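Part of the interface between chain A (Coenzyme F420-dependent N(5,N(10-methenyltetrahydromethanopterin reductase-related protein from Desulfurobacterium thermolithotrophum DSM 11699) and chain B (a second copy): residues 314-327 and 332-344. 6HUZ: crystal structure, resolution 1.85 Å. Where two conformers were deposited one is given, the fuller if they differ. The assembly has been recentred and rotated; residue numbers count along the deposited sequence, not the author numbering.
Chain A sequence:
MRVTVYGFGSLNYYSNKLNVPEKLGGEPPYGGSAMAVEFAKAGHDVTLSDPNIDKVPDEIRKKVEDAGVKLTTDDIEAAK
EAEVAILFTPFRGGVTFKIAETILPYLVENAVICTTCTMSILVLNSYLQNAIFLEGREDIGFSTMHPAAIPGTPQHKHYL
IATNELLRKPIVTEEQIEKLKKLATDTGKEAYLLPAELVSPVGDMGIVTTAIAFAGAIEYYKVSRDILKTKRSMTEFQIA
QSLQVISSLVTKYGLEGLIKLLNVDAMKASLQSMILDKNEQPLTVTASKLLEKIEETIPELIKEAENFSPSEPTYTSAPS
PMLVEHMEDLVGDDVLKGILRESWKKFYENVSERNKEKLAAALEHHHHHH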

# COMPACT_ATOMS: atom_id res chain seq x y z
N THR A 314 6.84 14.79 6.78
CA THR A 314 6.81 14.24 5.43
C THR A 314 5.39 14.22 4.92
O THR A 314 4.44 14.42 5.68
CB THR A 314 7.43 12.84 5.33
OG1 THR A 314 7.62 12.53 3.94
CG2 THR A 314 6.57 11.76 5.99
N TYR A 315 5.27 13.99 3.63
CA TYR A 315 4.03 13.91 2.89
C TYR A 315 3.76 12.43 2.64
O TYR A 315 4.13 11.90 1.58
CB TYR A 315 4.18 14.59 1.55
CG TYR A 315 4.18 16.10 1.63
CD1 TYR A 315 2.99 16.81 1.57
CD2 TYR A 315 5.36 16.81 1.76
CE1 TYR A 315 2.98 18.20 1.64
CE2 TYR A 315 5.37 18.19 1.84
CZ TYR A 315 4.17 18.89 1.76
OH TYR A 315 4.16 20.26 1.85
N THR A 316 3.11 11.76 3.61
CA THR A 316 2.86 10.32 3.45
C THR A 316 2.00 9.91 2.27
O THR A 316 2.16 8.81 1.78
CB THR A 316 2.25 9.75 4.74
OG1 THR A 316 0.98 10.35 4.94
CG2 THR A 316 3.12 10.01 5.96
N SER A 317 1.09 10.76 1.81
CA SER A 317 0.17 10.46 0.71
C SER A 317 0.67 10.92 -0.65
O SER A 317 -0.05 10.77 -1.65
CB SER A 317 -1.19 11.15 0.98
OG SER A 317 -1.14 12.57 0.87
N ALA A 318 1.86 11.50 -0.73
CA ALA A 318 2.32 11.96 -2.04
C ALA A 318 2.40 10.77 -3.03
O ALA A 318 3.10 9.78 -2.77
CB ALA A 318 3.67 12.66 -1.91
N PRO A 319 1.65 10.82 -4.15
CA PRO A 319 1.66 9.70 -5.11
C PRO A 319 2.97 9.53 -5.87
O PRO A 319 3.31 10.34 -6.73
CB PRO A 319 0.48 10.02 -6.04
CG PRO A 319 -0.26 11.13 -5.41
CD PRO A 319 0.74 11.89 -4.61
N SER A 320 3.69 8.46 -5.57
CA SER A 320 4.97 8.18 -6.23
C SER A 320 4.98 8.39 -7.74
O SER A 320 5.83 9.13 -8.22
CB SER A 320 5.45 6.76 -5.92
OG SER A 320 6.06 6.72 -4.65
N PRO A 321 4.08 7.78 -8.53
CA PRO A 321 4.14 8.00 -10.00
C PRO A 321 4.10 9.46 -10.43
O PRO A 321 4.75 9.80 -11.44
CB PRO A 321 2.99 7.15 -10.57
CG PRO A 321 2.16 6.78 -9.42
CD PRO A 321 3.00 6.84 -8.18
N MET A 322 3.40 10.33 -9.68
CA MET A 322 3.34 11.76 -9.97
C MET A 322 4.69 12.40 -9.64
O MET A 322 5.18 13.22 -10.42
CB MET A 322 2.24 12.46 -9.16
CG MET A 322 0.85 12.19 -9.66
SD MET A 322 -0.41 12.98 -8.59
CE MET A 322 -0.08 14.75 -8.91
N LEU A 323 5.30 12.05 -8.48
CA LEU A 323 6.62 12.59 -8.12
C LEU A 323 7.66 12.08 -9.15
O LEU A 323 8.59 12.79 -9.52
CB LEU A 323 7.07 12.09 -6.72
CG LEU A 323 6.39 12.71 -5.49
CD1 LEU A 323 6.40 11.73 -4.32
CD2 LEU A 323 7.09 13.97 -5.08
N VAL A 324 7.52 10.83 -9.59
CA VAL A 324 8.44 10.24 -10.56
C VAL A 324 8.38 11.04 -11.88
O VAL A 324 9.42 11.42 -12.43
CB VAL A 324 8.17 8.72 -10.77
CG1 VAL A 324 8.92 8.17 -12.00
CG2 VAL A 324 8.59 7.94 -9.53
N GLU A 325 7.17 11.34 -12.37
CA GLU A 325 7.01 12.09 -13.62
C GLU A 325 7.66 13.47 -13.53
O GLU A 325 8.33 13.89 -14.46
CB GLU A 325 5.53 12.27 -13.96
CG GLU A 325 4.92 11.06 -14.65
CD GLU A 325 3.42 11.15 -14.81
OE1 GLU A 325 2.71 10.22 -14.35
OE2 GLU A 325 2.94 12.15 -15.40
N HIS A 326 7.45 14.18 -12.43
CA HIS A 326 8.00 15.51 -12.22
C HIS A 326 9.52 15.46 -12.15
O HIS A 326 10.19 16.29 -12.77
CB HIS A 326 7.46 16.13 -10.92
CG HIS A 326 6.16 16.84 -11.09
ND1 HIS A 326 4.94 16.18 -10.94
CD2 HIS A 326 5.91 18.13 -11.41
CE1 HIS A 326 4.00 17.09 -11.17
NE2 HIS A 326 4.54 18.28 -11.44
N MET A 327 10.06 14.51 -11.39
CA MET A 327 11.51 14.33 -11.26
C MET A 327 12.14 14.03 -12.61
O MET A 327 13.15 14.64 -12.96
CB MET A 327 11.83 13.20 -10.27
CG MET A 327 11.78 13.66 -8.85
SD MET A 327 13.12 14.83 -8.52
CE MET A 327 14.42 13.68 -8.17
N GLY B 332 12.06 23.03 -3.14
CA GLY B 332 11.35 23.64 -2.02
C GLY B 332 9.92 23.17 -1.93
O GLY B 332 9.39 22.56 -2.86
N ASP B 333 9.29 23.48 -0.78
CA ASP B 333 7.93 23.07 -0.43
C ASP B 333 6.79 23.61 -1.22
O ASP B 333 5.87 22.85 -1.56
CB ASP B 333 7.64 23.40 1.04
CG ASP B 333 6.44 22.63 1.53
OD1 ASP B 333 6.49 21.39 1.53
OD2 ASP B 333 5.44 23.27 1.89
N ASP B 334 6.79 24.92 -1.47
CA ASP B 334 5.72 25.57 -2.22
C ASP B 334 5.64 24.90 -3.56
O ASP B 334 4.56 24.51 -4.00
CB ASP B 334 5.99 27.08 -2.37
CG ASP B 334 6.60 27.70 -1.13
OD1 ASP B 334 5.83 28.09 -0.22
OD2 ASP B 334 7.85 27.79 -1.07
N VAL B 335 6.80 24.71 -4.18
CA VAL B 335 6.86 24.05 -5.49
C VAL B 335 6.36 22.62 -5.35
O VAL B 335 5.64 22.14 -6.22
CB VAL B 335 8.26 24.15 -6.11
CG1 VAL B 335 8.32 23.40 -7.44
CG2 VAL B 335 8.66 25.62 -6.30
N LEU B 336 6.71 21.94 -4.24
CA LEU B 336 6.26 20.57 -4.03
C LEU B 336 4.77 20.49 -3.69
O LEU B 336 4.13 19.54 -4.10
CB LEU B 336 7.12 19.87 -2.95
CG LEU B 336 6.78 18.42 -2.64
CD1 LEU B 336 6.69 17.59 -3.90
CD2 LEU B 336 7.78 17.83 -1.74
N LYS B 337 4.20 21.50 -2.97
CA LYS B 337 2.77 21.57 -2.60
C LYS B 337 1.85 21.63 -3.84
O LYS B 337 0.71 21.19 -3.78
CB LYS B 337 2.47 22.78 -1.70
CG LYS B 337 2.84 22.56 -0.24
CD LYS B 337 1.96 23.35 0.72
CE LYS B 337 1.43 22.51 1.87
NZ LYS B 337 2.49 22.19 2.87
N GLY B 338 2.35 22.15 -4.95
CA GLY B 338 1.58 22.21 -6.19
C GLY B 338 1.44 20.85 -6.85
O GLY B 338 1.21 20.78 -8.06
N ILE B 339 1.58 19.74 -6.06
CA ILE B 339 1.47 18.33 -6.49
C ILE B 339 0.37 17.64 -5.66
O ILE B 339 -0.48 16.92 -6.20
CB ILE B 339 2.83 17.63 -6.33
CG1 ILE B 339 3.76 17.91 -7.54
CG2 ILE B 339 2.63 16.12 -6.15
CD1 ILE B 339 4.32 19.35 -7.66
N LEU B 340 0.37 17.83 -4.34
CA LEU B 340 -0.68 17.24 -3.50
C LEU B 340 -2.06 17.85 -3.89
O LEU B 340 -3.09 17.26 -3.55
CB LEU B 340 -0.41 17.46 -1.99
CG LEU B 340 0.56 16.47 -1.33
CD1 LEU B 340 -0.04 15.05 -1.26
CD2 LEU B 340 1.93 16.46 -2.04
N ARG B 341 -2.06 19.01 -4.60
CA ARG B 341 -3.29 19.68 -5.05
C ARG B 341 -3.90 18.89 -6.23
O ARG B 341 -5.10 18.62 -6.24
CB ARG B 341 -3.00 21.13 -5.50
CG ARG B 341 -2.56 22.06 -4.37
CD ARG B 341 -2.43 23.51 -4.82
NE ARG B 341 -1.32 24.19 -4.16
CZ ARG B 341 -0.37 24.89 -4.79
NH1 ARG B 341 0.60 25.48 -4.11
NH2 ARG B 341 -0.39 25.01 -6.12
N GLU B 342 -3.06 18.52 -7.22
CA GLU B 342 -3.49 17.77 -8.39
C GLU B 342 -3.99 16.33 -8.06
O GLU B 342 -4.82 15.78 -8.78
CB GLU B 342 -2.35 17.72 -9.42
CG GLU B 342 -2.79 17.34 -10.82
CD GLU B 342 -1.64 17.23 -11.80
OE1 GLU B 342 -0.76 18.12 -11.78
OE2 GLU B 342 -1.61 16.24 -12.57
N SER B 343 -3.48 15.73 -6.95
CA SER B 343 -3.85 14.38 -6.50
C SER B 343 -5.28 14.31 -5.98
O SER B 343 -6.07 13.50 -6.45
CB SER B 343 -2.92 13.92 -5.38
OG SER B 343 -3.32 12.64 -4.92
N TRP B 344 -5.60 15.14 -4.97
CA TRP B 344 -6.93 15.17 -4.35
C TRP B 344 -8.04 15.53 -5.32
O TRP B 344 -9.17 15.12 -5.10
CB TRP B 344 -6.93 16.10 -3.16
CG TRP B 344 -6.60 15.38 -1.90
CD1 TRP B 344 -5.37 15.19 -1.35
CD2 TRP B 344 -7.53 14.68 -1.05
NE1 TRP B 344 -5.47 14.44 -0.20
CE2 TRP B 344 -6.79 14.12 0.01
CE3 TRP B 344 -8.92 14.48 -1.10
CZ2 TRP B 344 -7.40 13.36 1.02
CZ3 TRP B 344 -9.52 13.75 -0.08
CH2 TRP B 344 -8.76 13.19 0.96

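The phenol of Tyr A315 reaches across to helix 333-344 of chain B and is gripped there at its hydroxyl by two opposite charges. Its OH donates a hydrogen bond to OD1 of Asp B333 (2.6 Å) and accepts one from NZ of Lys B337 (2.7 Å). Both partners lie near the ring plane, at its edge, where a phenol can donate and accept at once. Asp B333 and Lys B337 stand one helical turn apart and are themselves joined by a salt bridge, NZ of Lys B337 to OD2 of Asp B333 (3.3 Å), so the three polar groups form a closed network.

Below the hydroxyl the tyrosine is apolar, and leucine suits it: CD1 of Tyr A315 lies 3.8 Å from CD2 of Leu B340. The same leucine, its side chain ending nearer chain A than its CB direction suggests, also meets Ala A318, CB to CD2 of Leu B340 at 4.2 Å; here the backbones run closest, 6.2 Å between the CA atoms of Ala A318 and Leu B340, and a small residue fits the narrow place.

Farther along, Met A322 extends its flexible thioether until CE lies 3.5 Å from O of Ile B339. One turn on, His A326 donates from ND1 to O of Met A322 (3.0 Å), and its imidazole receives CG1 of Ile B339 over one face, 4.0 Å from the ring centroid, a CH-pi contact.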